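Local coordinates for protein folylpolyglutamate synthase/dihydrofolate synthase (Thermotoga maritima, PDB 1O5Z) that probably adds L-glutamate to dihydropteroate and to tetrahydrofolyl polyglutamates in ATP-dependent, magnesium-requiring reactions of folate biosynthesis, at residues Y15-K25 with D123-V136. Sequence-based numbering, arbitrary orientation.
Sequences YLEVLRYLYHK and DKEEIFSPSFFEVV
Tyr-21 of helix 12-23 and Lys-25, which follows that helix in the chain, grip Asp-123 in a polar clasp, while Leu-22 and Tyr-23 pack on the first turn of helix 132-146; the contact joins the N-terminal helix to the loop between helices 105-122 and 132-146. Each carboxylate oxygen of Asp-123 has its own partner from segment 15-25: OD1 takes the hydroxyl of Tyr-21 (OH to OD1 2.8 Å) on its syn side, and OD2 takes the Lys-25 ammonium in a salt bridge (NZ to OD2 2.8 Å), also syn. Tyrosine ring and carboxylate are nearly coplanar, 25° apart, with OD1 at the ring edge. Ser-129 OG gives OD2 a second bond from the same face as the lysine. Bent at chi2 (-80°), the Lys-25 chain runs past Phe-132 and Val-135, and its NZ also donates to Pro-130 O (2.9 Å) in the carbonyl plane. An asparagine in place of Asp-123 would probably leave the Lys-25 ammonium without its counter-charge and weaken its hold on the loop. On the apolar side, Leu-22 CD2 presses tightly on Val-135 CG1 (3.4 Å), and its CB meets the edge of the Phe-132 ring. With CG anti to the backbone N (chi1 170°), that ring lies alongside Tyr-23, their planes inclined by 34°, and Leu-22 O sits at the edge of the Phe-132 ring, by CD1. Helix 105-122 flanks the same N-terminal helix, Tyr-112 meeting the ring of Tyr-21. Ser-131 opens helix 132-146: its OG accepts from Glu-134 N, and Glu-134 OE1 accepts from Ser-131 N (2.9 Å). These reciprocal bonds form a capping box, the classic helix N-terminal motif, here within the Mur ligase middle domain.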
ATOM      1  N   TYR A  15       7.732  -1.505  22.981  1.00 41.96           N
ATOM      2  CA  TYR A  15       7.168  -1.500  21.623  1.00 41.76           C
ATOM      3  C   TYR A  15       5.934  -2.409  21.456  1.00 41.66           C
ATOM      4  O   TYR A  15       4.901  -1.972  21.000  1.00 40.07           O
ATOM      5  CB  TYR A  15       8.233  -1.866  20.615  1.00 40.69           C
ATOM      6  CG  TYR A  15       7.681  -2.074  19.209  1.00 42.52           C
ATOM      7  CD1 TYR A  15       7.369  -1.002  18.392  1.00 40.01           C
ATOM      8  CD2 TYR A  15       7.496  -3.364  18.695  1.00 43.72           C
ATOM      9  CE1 TYR A  15       6.884  -1.202  17.078  1.00 41.93           C
ATOM     10  CE2 TYR A  15       6.998  -3.563  17.398  1.00 43.10           C
ATOM     11  CZ  TYR A  15       6.690  -2.476  16.609  1.00 41.80           C
ATOM     12  OH  TYR A  15       6.208  -2.701  15.347  1.00 43.15           O
ATOM     13  N   LEU A  16       6.028  -3.677  21.819  1.00 43.71           N
ATOM     14  CA  LEU A  16       4.839  -4.551  21.772  1.00 44.26           C
ATOM     15  C   LEU A  16       3.659  -3.995  22.579  1.00 45.47           C
ATOM     16  O   LEU A  16       2.504  -4.018  22.119  1.00 45.47           O
ATOM     17  CB  LEU A  16       5.183  -5.937  22.243  1.00 44.33           C
ATOM     18  CG  LEU A  16       6.143  -6.712  21.354  1.00 45.37           C
ATOM     19  CD1 LEU A  16       6.225  -8.135  21.939  1.00 46.86           C
ATOM     20  CD2 LEU A  16       5.746  -6.740  19.873  1.00 45.63           C
ATOM     21  N   GLU A  17       3.967  -3.440  23.740  1.00 46.54           N
ATOM     22  CA  GLU A  17       2.955  -2.830  24.625  1.00 48.11           C
ATOM     23  C   GLU A  17       2.330  -1.577  23.998  1.00 47.57           C
ATOM     24  O   GLU A  17       1.137  -1.309  24.152  1.00 46.67           O
ATOM     25  CB  GLU A  17       3.626  -2.497  25.980  1.00 49.67           C
ATOM     26  CG  GLU A  17       2.855  -2.813  27.257  1.00 54.73           C
ATOM     27  CD  GLU A  17       2.242  -4.214  27.317  1.00 60.27           C
ATOM     28  OE1 GLU A  17       2.885  -5.190  27.851  1.00 64.45           O
ATOM     29  OE2 GLU A  17       1.065  -4.313  26.867  1.00 63.77           O
ATOM     30  N   VAL A  18       3.126  -0.808  23.261  1.00 47.37           N
ATOM     31  CA  VAL A  18       2.561   0.256  22.430  1.00 47.78           C
ATOM     32  C   VAL A  18       1.553  -0.315  21.448  1.00 48.20           C
ATOM     33  O   VAL A  18       0.497   0.277  21.232  1.00 48.70           O
ATOM     34  CB  VAL A  18       3.616   1.008  21.580  1.00 47.06           C
ATOM     35  CG1 VAL A  18       2.933   1.875  20.564  1.00 47.15           C
ATOM     36  CG2 VAL A  18       4.492   1.852  22.451  1.00 48.06           C
ATOM     37  N   LEU A  19       1.900  -1.426  20.799  1.00 48.97           N
ATOM     38  CA  LEU A  19       1.004  -2.015  19.778  1.00 49.25           C
ATOM     39  C   LEU A  19      -0.247  -2.585  20.426  1.00 49.69           C
ATOM     40  O   LEU A  19      -1.318  -2.488  19.878  1.00 48.64           O
ATOM     41  CB  LEU A  19       1.705  -3.085  18.938  1.00 48.79           C
ATOM     42  CG  LEU A  19       2.886  -2.689  18.067  1.00 47.20           C
ATOM     43  CD1 LEU A  19       3.344  -3.900  17.249  1.00 45.14           C
ATOM     44  CD2 LEU A  19       2.536  -1.526  17.211  1.00 48.36           C
ATOM     45  N   ARG A  20      -0.115  -3.149  21.617  1.00 51.62           N
ATOM     46  CA  ARG A  20      -1.318  -3.517  22.361  1.00 53.50           C
ATOM     47  C   ARG A  20      -2.256  -2.319  22.606  1.00 53.89           C
ATOM     48  O   ARG A  20      -3.456  -2.451  22.428  1.00 54.47           O
ATOM     49  CB  ARG A  20      -0.954  -4.231  23.647  1.00 53.46           C
ATOM     50  CG  ARG A  20      -0.240  -5.541  23.352  1.00 54.48           C
ATOM     51  CD  ARG A  20      -0.121  -6.451  24.538  1.00 55.06           C
ATOM     52  NE  ARG A  20       0.816  -7.552  24.300  1.00 55.84           N
ATOM     53  CZ  ARG A  20       2.109  -7.542  24.609  1.00 56.82           C
ATOM     54  NH1 ARG A  20       2.662  -6.496  25.185  1.00 57.78           N
ATOM     55  NH2 ARG A  20       2.866  -8.604  24.352  1.00 57.78           N
ATOM     56  N   TYR A  21      -1.711  -1.165  22.996  1.00 55.00           N
ATOM     57  CA  TYR A  21      -2.520   0.039  23.216  1.00 54.82           C
ATOM     58  C   TYR A  21      -3.151   0.426  21.872  1.00 54.96           C
ATOM     59  O   TYR A  21      -4.342   0.670  21.794  1.00 55.12           O
ATOM     60  CB  TYR A  21      -1.713   1.228  23.869  1.00 56.17           C
ATOM     61  CG  TYR A  21      -2.382   2.609  23.675  1.00 56.35           C
ATOM     62  CD1 TYR A  21      -2.246   3.306  22.455  1.00 57.74           C
ATOM     63  CD2 TYR A  21      -3.199   3.184  24.679  1.00 57.74           C
ATOM     64  CE1 TYR A  21      -2.895   4.515  22.220  1.00 57.37           C
ATOM     65  CE2 TYR A  21      -3.847   4.433  24.475  1.00 56.98           C
ATOM     66  CZ  TYR A  21      -3.692   5.098  23.222  1.00 59.84           C
ATOM     67  OH  TYR A  21      -4.324   6.328  22.940  1.00 58.16           O
ATOM     68  N   LEU A  22      -2.384   0.486  20.799  1.00 54.44           N
ATOM     69  CA  LEU A  22      -2.990   0.833  19.531  1.00 55.23           C
ATOM     70  C   LEU A  22      -4.125  -0.142  19.092  1.00 55.54           C
ATOM     71  O   LEU A  22      -5.203   0.272  18.621  1.00 53.93           O
ATOM     72  CB  LEU A  22      -1.904   0.934  18.443  1.00 55.47           C
ATOM     73  CG  LEU A  22      -0.934   2.115  18.566  1.00 56.61           C
ATOM     74  CD1 LEU A  22       0.165   2.021  17.522  1.00 57.66           C
ATOM     75  CD2 LEU A  22      -1.703   3.410  18.396  1.00 57.25           C
ATOM     76  N   TYR A  23      -3.866  -1.433  19.243  1.00 56.65           N
ATOM     77  CA  TYR A  23      -4.772  -2.421  18.726  1.00 58.36           C
ATOM     78  C   TYR A  23      -5.927  -2.713  19.696  1.00 60.14           C
ATOM     79  O   TYR A  23      -6.825  -3.437  19.350  1.00 60.15           O
ATOM     80  CB  TYR A  23      -4.010  -3.700  18.392  1.00 58.21           C
ATOM     81  CG  TYR A  23      -2.920  -3.576  17.337  1.00 57.44           C
ATOM     82  CD1 TYR A  23      -1.793  -4.366  17.403  1.00 58.28           C
ATOM     83  CD2 TYR A  23      -3.034  -2.721  16.260  1.00 58.51           C
ATOM     84  CE1 TYR A  23      -0.806  -4.295  16.430  1.00 58.78           C
ATOM     85  CE2 TYR A  23      -2.035  -2.633  15.284  1.00 57.18           C
ATOM     86  CZ  TYR A  23      -0.933  -3.404  15.389  1.00 57.46           C
ATOM     87  OH  TYR A  23       0.053  -3.339  14.463  1.00 58.23           O
ATOM     88  N   HIS A  24      -5.912  -2.150  20.899  1.00 62.28           N
ATOM     89  CA  HIS A  24      -7.121  -2.125  21.739  1.00 64.48           C
ATOM     90  C   HIS A  24      -8.195  -1.144  21.163  1.00 64.69           C
ATOM     91  O   HIS A  24      -9.354  -1.208  21.581  1.00 66.43           O
ATOM     92  CB  HIS A  24      -6.809  -1.789  23.241  1.00 64.90           C
ATOM     93  CG  HIS A  24      -6.896  -0.309  23.582  1.00 67.82           C
ATOM     94  ND1 HIS A  24      -6.241   0.681  22.863  1.00 68.98           N
ATOM     95  CD2 HIS A  24      -7.555   0.344  24.573  1.00 69.54           C
ATOM     96  CE1 HIS A  24      -6.504   1.868  23.381  1.00 66.83           C
ATOM     97  NE2 HIS A  24      -7.302   1.694  24.415  1.00 69.07           N
ATOM     98  N   LYS A  25      -7.836  -0.245  20.243  1.00 64.54           N
ATOM     99  CA  LYS A  25      -8.777   0.821  19.798  1.00 64.42           C
ATOM    100  C   LYS A  25      -9.998   0.250  19.014  1.00 65.57           C
ATOM    101  O   LYS A  25      -9.863  -0.432  17.962  1.00 66.38           O
ATOM    102  CB  LYS A  25      -8.041   1.913  18.977  1.00 63.66           C
ATOM    103  CG  LYS A  25      -6.901   2.713  19.721  1.00 61.62           C
ATOM    104  CD  LYS A  25      -7.482   3.834  20.612  1.00 61.04           C
ATOM    105  CE  LYS A  25      -6.482   4.890  21.119  1.00 59.31           C
ATOM    106  NZ  LYS A  25      -7.197   6.116  21.646  1.00 56.97           N
ATOM    107  N   ASP A 123      -8.256  10.465  25.696  1.00 46.13           N
ATOM    108  CA  ASP A 123      -8.879   9.161  25.861  1.00 46.77           C
ATOM    109  C   ASP A 123      -9.890   9.103  26.949  1.00 47.15           C
ATOM    110  O   ASP A 123     -10.612   8.144  27.036  1.00 48.02           O
ATOM    111  CB  ASP A 123      -7.850   8.079  26.098  1.00 46.47           C
ATOM    112  CG  ASP A 123      -7.214   7.613  24.806  1.00 50.06           C
ATOM    113  OD1 ASP A 123      -6.259   6.785  24.924  1.00 53.60           O
ATOM    114  OD2 ASP A 123      -7.580   8.016  23.646  1.00 48.87           O
ATOM    115  N   LYS A 124      -9.965  10.123  27.775  1.00 47.91           N
ATOM    116  CA  LYS A 124     -10.963  10.148  28.827  1.00 48.84           C
ATOM    117  C   LYS A 124     -12.396  10.323  28.350  1.00 48.51           C
ATOM    118  O   LYS A 124     -13.331  10.026  29.090  1.00 48.82           O
ATOM    119  CB  LYS A 124     -10.597  11.226  29.836  1.00 49.28           C
ATOM    120  CG  LYS A 124      -9.345  10.810  30.589  1.00 50.48           C
ATOM    121  CD  LYS A 124      -8.842  11.848  31.565  1.00 51.60           C
ATOM    122  CE  LYS A 124      -7.573  11.332  32.277  1.00 54.18           C
ATOM    123  NZ  LYS A 124      -7.665   9.881  32.724  1.00 57.19           N
ATOM    124  N   GLU A 125     -12.577  10.810  27.128  1.00 48.50           N
ATOM    125  CA  GLU A 125     -13.905  11.105  26.612  1.00 48.53           C
ATOM    126  C   GLU A 125     -14.005  10.543  25.261  1.00 47.10           C
ATOM    127  O   GLU A 125     -13.143  10.815  24.420  1.00 47.08           O
ATOM    128  CB  GLU A 125     -14.113  12.605  26.565  1.00 48.85           C
ATOM    129  CG  GLU A 125     -14.353  13.156  27.968  1.00 51.13           C
ATOM    130  CD  GLU A 125     -14.738  14.630  28.003  1.00 52.69           C
ATOM    131  OE1 GLU A 125     -13.793  15.470  28.061  1.00 59.44           O
ATOM    132  OE2 GLU A 125     -15.964  14.954  28.004  1.00 59.28           O
ATOM    133  N   GLU A 126     -15.036   9.739  25.042  1.00 45.59           N
ATOM    134  CA  GLU A 126     -15.172   9.057  23.772  1.00 45.39           C
ATOM    135  C   GLU A 126     -15.196  10.039  22.572  1.00 43.69           C
ATOM    136  O   GLU A 126     -14.630   9.750  21.511  1.00 42.47           O
ATOM    137  CB  GLU A 126     -16.407   8.147  23.776  1.00 45.75           C
ATOM    138  CG  GLU A 126     -16.566   7.331  22.493  1.00 48.38           C
ATOM    139  CD  GLU A 126     -17.921   6.610  22.376  1.00 50.28           C
ATOM    140  OE1 GLU A 126     -18.633   6.409  23.436  1.00 49.98           O
ATOM    141  OE2 GLU A 126     -18.256   6.229  21.193  1.00 55.54           O
ATOM    142  N   ILE A 127     -15.849  11.187  22.733  1.00 42.08           N
ATOM    143  CA  ILE A 127     -15.951  12.138  21.612  1.00 42.18           C
ATOM    144  C   ILE A 127     -14.618  12.707  21.189  1.00 41.43           C
ATOM    145  O   ILE A 127     -14.486  13.122  20.038  1.00 40.45           O
ATOM    146  CB  ILE A 127     -16.989  13.301  21.856  1.00 42.22           C
ATOM    147  CG1 ILE A 127     -16.696  14.065  23.157  1.00 41.90           C
ATOM    148  CG2 ILE A 127     -18.429  12.757  21.799  1.00 39.81           C
ATOM    149  CD1 ILE A 127     -17.661  15.134  23.437  1.00 41.13           C
ATOM    150  N   PHE A 128     -13.632  12.709  22.111  1.00 40.50           N
ATOM    151  CA  PHE A 128     -12.303  13.255  21.809  1.00 39.90           C
ATOM    152  C   PHE A 128     -11.262  12.187  21.569  1.00 40.11           C
ATOM    153  O   PHE A 128     -10.175  12.486  21.062  1.00 40.45           O
ATOM    154  CB  PHE A 128     -11.823  14.196  22.906  1.00 39.48           C
ATOM    155  CG  PHE A 128     -12.768  15.348  23.184  1.00 39.19           C
ATOM    156  CD1 PHE A 128     -13.258  15.576  24.458  1.00 38.76           C
ATOM    157  CD2 PHE A 128     -13.178  16.177  22.150  1.00 38.56           C
ATOM    158  CE1 PHE A 128     -14.137  16.619  24.717  1.00 38.03           C
ATOM    159  CE2 PHE A 128     -14.044  17.220  22.388  1.00 39.79           C
ATOM    160  CZ  PHE A 128     -14.534  17.446  23.673  1.00 37.25           C
ATOM    161  N   SER A 129     -11.580  10.950  21.895  1.00 39.91           N
ATOM    162  CA  SER A 129     -10.602   9.878  21.830  1.00 40.77           C
ATOM    163  C   SER A 129     -10.194   9.528  20.401  1.00 41.12           C
ATOM    164  O   SER A 129     -11.042   9.152  19.618  1.00 41.65           O
ATOM    165  CB  SER A 129     -11.190   8.655  22.512  1.00 40.77           C
ATOM    166  OG  SER A 129     -10.203   7.669  22.658  1.00 41.22           O
ATOM    167  N   PRO A 130      -8.915   9.636  20.023  1.00 42.09           N
ATOM    168  CA  PRO A 130      -8.552   9.361  18.636  1.00 41.97           C
ATOM    169  C   PRO A 130      -8.612   7.861  18.310  1.00 42.34           C
ATOM    170  O   PRO A 130      -8.398   7.031  19.173  1.00 42.21           O
ATOM    171  CB  PRO A 130      -7.146   9.949  18.534  1.00 41.89           C
ATOM    172  CG  PRO A 130      -6.594   9.827  19.842  1.00 40.24           C
ATOM    173  CD  PRO A 130      -7.712   9.993  20.803  1.00 42.13           C
ATOM    174  N   SER A 131      -8.941   7.531  17.070  1.00 43.53           N
ATOM    175  CA  SER A 131      -9.034   6.142  16.616  1.00 43.71           C
ATOM    176  C   SER A 131      -7.626   5.596  16.434  1.00 44.68           C
ATOM    177  O   SER A 131      -6.656   6.338  16.491  1.00 45.51           O
ATOM    178  CB  SER A 131      -9.791   6.068  15.280  1.00 43.76           C
ATOM    179  OG  SER A 131      -9.061   6.716  14.235  1.00 42.08           O
ATOM    180  N   PHE A 132      -7.510   4.307  16.172  1.00 45.58           N
ATOM    181  CA  PHE A 132      -6.227   3.719  15.821  1.00 45.80           C
ATOM    182  C   PHE A 132      -5.489   4.519  14.771  1.00 45.57           C
ATOM    183  O   PHE A 132      -4.309   4.923  14.927  1.00 44.70           O
ATOM    184  CB  PHE A 132      -6.467   2.289  15.295  1.00 46.70           C
ATOM    185  CG  PHE A 132      -5.266   1.669  14.679  1.00 47.35           C
ATOM    186  CD1 PHE A 132      -4.224   1.204  15.484  1.00 46.89           C
ATOM    187  CD2 PHE A 132      -5.140   1.582  13.273  1.00 48.82           C
ATOM    188  CE1 PHE A 132      -3.085   0.648  14.900  1.00 48.56           C
ATOM    189  CE2 PHE A 132      -4.007   1.029  12.713  1.00 49.33           C
ATOM    190  CZ  PHE A 132      -2.986   0.555  13.530  1.00 47.89           C
ATOM    191  N   PHE A 133      -6.170   4.717  13.657  1.00 45.95           N
ATOM    192  CA  PHE A 133      -5.551   5.371  12.492  1.00 45.07           C
ATOM    193  C   PHE A 133      -5.212   6.824  12.773  1.00 44.84           C
ATOM    194  O   PHE A 133      -4.215   7.357  12.323  1.00 46.27           O
ATOM    195  CB  PHE A 133      -6.462   5.272  11.263  1.00 44.95           C
ATOM    196  CG  PHE A 133      -5.773   5.693   9.989  1.00 46.52           C
ATOM    197  CD1 PHE A 133      -4.709   4.952   9.490  1.00 45.11           C
ATOM    198  CD2 PHE A 133      -6.129   6.860   9.341  1.00 46.11           C
ATOM    199  CE1 PHE A 133      -4.054   5.358   8.339  1.00 47.42           C
ATOM    200  CE2 PHE A 133      -5.448   7.284   8.205  1.00 46.84           C
ATOM    201  CZ  PHE A 133      -4.422   6.540   7.705  1.00 45.44           C
ATOM    202  N   GLU A 134      -6.055   7.486  13.531  1.00 44.98           N
ATOM    203  CA  GLU A 134      -5.753   8.825  13.957  1.00 44.53           C
ATOM    204  C   GLU A 134      -4.480   8.860  14.756  1.00 43.94           C
ATOM    205  O   GLU A 134      -3.614   9.692  14.513  1.00 43.99           O
ATOM    206  CB  GLU A 134      -6.928   9.399  14.748  1.00 45.16           C
ATOM    207  CG  GLU A 134      -8.081   9.688  13.766  1.00 44.60           C
ATOM    208  CD  GLU A 134      -9.385  10.036  14.415  1.00 44.98           C
ATOM    209  OE1 GLU A 134      -9.518   9.956  15.681  1.00 42.08           O
ATOM    210  OE2 GLU A 134     -10.287  10.356  13.618  1.00 45.10           O
ATOM    211  N   VAL A 135      -4.343   7.943  15.709  1.00 43.12           N
ATOM    212  CA  VAL A 135      -3.138   7.945  16.546  1.00 42.01           C
ATOM    213  C   VAL A 135      -1.868   7.668  15.705  1.00 42.79           C
ATOM    214  O   VAL A 135      -0.872   8.356  15.811  1.00 40.52           O
ATOM    215  CB  VAL A 135      -3.265   6.938  17.674  1.00 41.54           C
ATOM    216  CG1 VAL A 135      -1.929   6.848  18.445  1.00 42.20           C
ATOM    217  CG2 VAL A 135      -4.324   7.385  18.617  1.00 40.00           C
ATOM    218  N   VAL A 136      -1.941   6.648  14.853  1.00 43.73           N
ATOM    219  CA  VAL A 136      -0.793   6.254  14.055  1.00 44.30           C
ATOM    220  C   VAL A 136      -0.391   7.398  13.106  1.00 45.82           C
ATOM    221  O   VAL A 136       0.790   7.698  12.898  1.00 47.04           O
ATOM    222  CB  VAL A 136      -1.074   4.957  13.275  1.00 44.18           C
ATOM    223  CG1 VAL A 136       0.147   4.588  12.395  1.00 45.41           C
ATOM    224  CG2 VAL A 136      -1.379   3.871  14.214  1.00 42.20           C
TER